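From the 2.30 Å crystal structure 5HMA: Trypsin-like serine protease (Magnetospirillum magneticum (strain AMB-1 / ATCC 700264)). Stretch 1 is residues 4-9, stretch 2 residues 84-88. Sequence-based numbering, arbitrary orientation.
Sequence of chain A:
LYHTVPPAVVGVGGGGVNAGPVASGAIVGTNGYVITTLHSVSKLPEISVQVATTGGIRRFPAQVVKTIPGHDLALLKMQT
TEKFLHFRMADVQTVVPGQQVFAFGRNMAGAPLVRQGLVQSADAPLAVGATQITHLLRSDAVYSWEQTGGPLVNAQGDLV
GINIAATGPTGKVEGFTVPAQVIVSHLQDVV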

# COMPACT_ATOMS: atom_id res chain seq x y z
N THR A 4 2.58 -15.53 4.93
CA THR A 4 1.66 -14.91 5.90
C THR A 4 1.33 -13.41 5.64
O THR A 4 0.37 -12.88 6.20
CB THR A 4 2.24 -15.04 7.32
OG1 THR A 4 1.30 -14.54 8.27
CG2 THR A 4 3.55 -14.28 7.43
N VAL A 5 2.13 -12.74 4.81
CA VAL A 5 1.88 -11.33 4.44
C VAL A 5 0.92 -11.19 3.24
O VAL A 5 0.03 -10.33 3.26
CB VAL A 5 3.22 -10.59 4.14
CG1 VAL A 5 2.98 -9.23 3.46
CG2 VAL A 5 4.01 -10.42 5.41
N PRO A 6 1.10 -12.01 2.19
CA PRO A 6 0.25 -11.78 1.01
C PRO A 6 -1.28 -11.73 1.23
O PRO A 6 -1.94 -11.02 0.47
CB PRO A 6 0.61 -12.95 0.09
CG PRO A 6 2.04 -13.28 0.46
CD PRO A 6 2.07 -13.11 1.95
N PRO A 7 -1.83 -12.46 2.22
CA PRO A 7 -3.30 -12.34 2.31
C PRO A 7 -3.78 -10.91 2.59
O PRO A 7 -4.88 -10.55 2.17
CB PRO A 7 -3.66 -13.26 3.48
CG PRO A 7 -2.57 -14.32 3.46
CD PRO A 7 -1.32 -13.55 3.08
N ALA A 8 -2.95 -10.11 3.25
CA ALA A 8 -3.31 -8.72 3.57
C ALA A 8 -2.85 -7.73 2.48
O ALA A 8 -2.93 -6.52 2.66
CB ALA A 8 -2.73 -8.32 4.94
N VAL A 9 -2.34 -8.26 1.36
CA VAL A 9 -1.90 -7.45 0.23
C VAL A 9 -2.96 -7.54 -0.85
O VAL A 9 -3.26 -8.64 -1.34
CB VAL A 9 -0.53 -7.92 -0.32
CG1 VAL A 9 -0.06 -7.01 -1.47
CG2 VAL A 9 0.48 -7.96 0.80
N PHE A 84 -11.40 -10.09 7.57
CA PHE A 84 -10.14 -10.19 6.84
C PHE A 84 -8.95 -10.32 7.76
O PHE A 84 -8.88 -9.62 8.78
CB PHE A 84 -9.92 -8.97 5.93
CG PHE A 84 -10.99 -8.78 4.89
CD1 PHE A 84 -12.21 -8.19 5.22
CD2 PHE A 84 -10.77 -9.18 3.57
CE1 PHE A 84 -13.20 -8.01 4.26
CE2 PHE A 84 -11.77 -8.99 2.60
CZ PHE A 84 -12.99 -8.41 2.95
N LEU A 85 -8.03 -11.21 7.40
CA LEU A 85 -6.67 -11.18 7.94
C LEU A 85 -6.04 -9.84 7.54
O LEU A 85 -6.24 -9.35 6.42
CB LEU A 85 -5.85 -12.36 7.40
CG LEU A 85 -6.29 -13.74 7.89
CD1 LEU A 85 -5.40 -14.84 7.31
CD2 LEU A 85 -6.26 -13.77 9.41
N HIS A 86 -5.27 -9.23 8.43
CA HIS A 86 -4.87 -7.84 8.21
C HIS A 86 -3.60 -7.56 8.96
O HIS A 86 -3.29 -8.26 9.91
CB HIS A 86 -5.97 -6.89 8.70
CG HIS A 86 -6.27 -7.07 10.16
ND1 HIS A 86 -5.74 -6.26 11.14
CD2 HIS A 86 -7.01 -8.00 10.81
CE1 HIS A 86 -6.15 -6.67 12.33
NE2 HIS A 86 -6.92 -7.73 12.16
N PHE A 87 -2.89 -6.51 8.56
CA PHE A 87 -1.79 -6.00 9.37
C PHE A 87 -2.30 -5.46 10.71
O PHE A 87 -3.28 -4.72 10.76
CB PHE A 87 -1.04 -4.90 8.61
CG PHE A 87 -0.25 -5.42 7.45
CD1 PHE A 87 0.96 -6.10 7.67
CD2 PHE A 87 -0.70 -5.26 6.14
CE1 PHE A 87 1.71 -6.60 6.61
CE2 PHE A 87 0.04 -5.76 5.06
CZ PHE A 87 1.25 -6.43 5.30
N ARG A 88 -1.63 -5.84 11.79
CA ARG A 88 -1.97 -5.27 13.10
C ARG A 88 -1.30 -3.92 13.28
O ARG A 88 -0.06 -3.84 13.31
CB ARG A 88 -1.55 -6.20 14.23
CG ARG A 88 -2.09 -7.61 14.16
CD ARG A 88 -1.70 -8.36 15.43
NE ARG A 88 -2.17 -7.66 16.62
CZ ARG A 88 -1.50 -7.59 17.77
NH1 ARG A 88 -0.31 -8.18 17.89
NH2 ARG A 88 -2.01 -6.93 18.80

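The contact between residues 4-9 and 84-88 is mainly apolar. No hydrogen bond crosses it, and it buries 251 Å² counting both sides. Residues that touch are at least 77 positions apart in sequence.

Packing centres on Ala 8. Its CA-to-CB bond points toward the other stretch, and its CA lies 5.0 Å from the CA of His 86. The single methyl group reaches three consecutive residues. Ala 8 CB is 3.9 Å from Leu 85 O, 3.9 Å from His 86 CA and 3.8 Å from Phe 87 CE2. A small side chain suits this place, because the methyl already touches both backbone and ring.

Phe 87 supplies the largest covered area, 71 Å². Its CA-to-CB bond points sideways, but with chi1 at -71° (m) the end of the ring comes nearer to the first stretch. Phe 87 CZ lies 3.8 Å from Val 5 CG1. Val 5 and Ala 8 both meet the ring obliquely. All three residues are buried, as suits their hydrocarbon side chains.

A looser apolar contact joins Pro 7 and Leu 85, whose CA-to-CB bonds each point toward the opposite stretch. Pro 7 CB and Leu 85 CD1 are 4.5 Å apart. Leu 85 remains exposed overall, although 43 Å² of it is covered here.

Hydrogen bonds act within each stretch. Residues 6-8 form a 3-10 segment. Ala 8 N donates to Val 5 O at 3.0 Å, and Val 9 N donates to Pro 6 O at 2.9 Å. The first of these bonds spans the turn between the two residues that meet the Phe 87 ring. In the second stretch, the His 86 CA-to-CB bond points away from the contact. His 86 ND1 donates to Phe 87 O at 2.9 Å, so the polar ring bonds to the backbone of the next residue, while His 86 CA packs against Ala 8 CB.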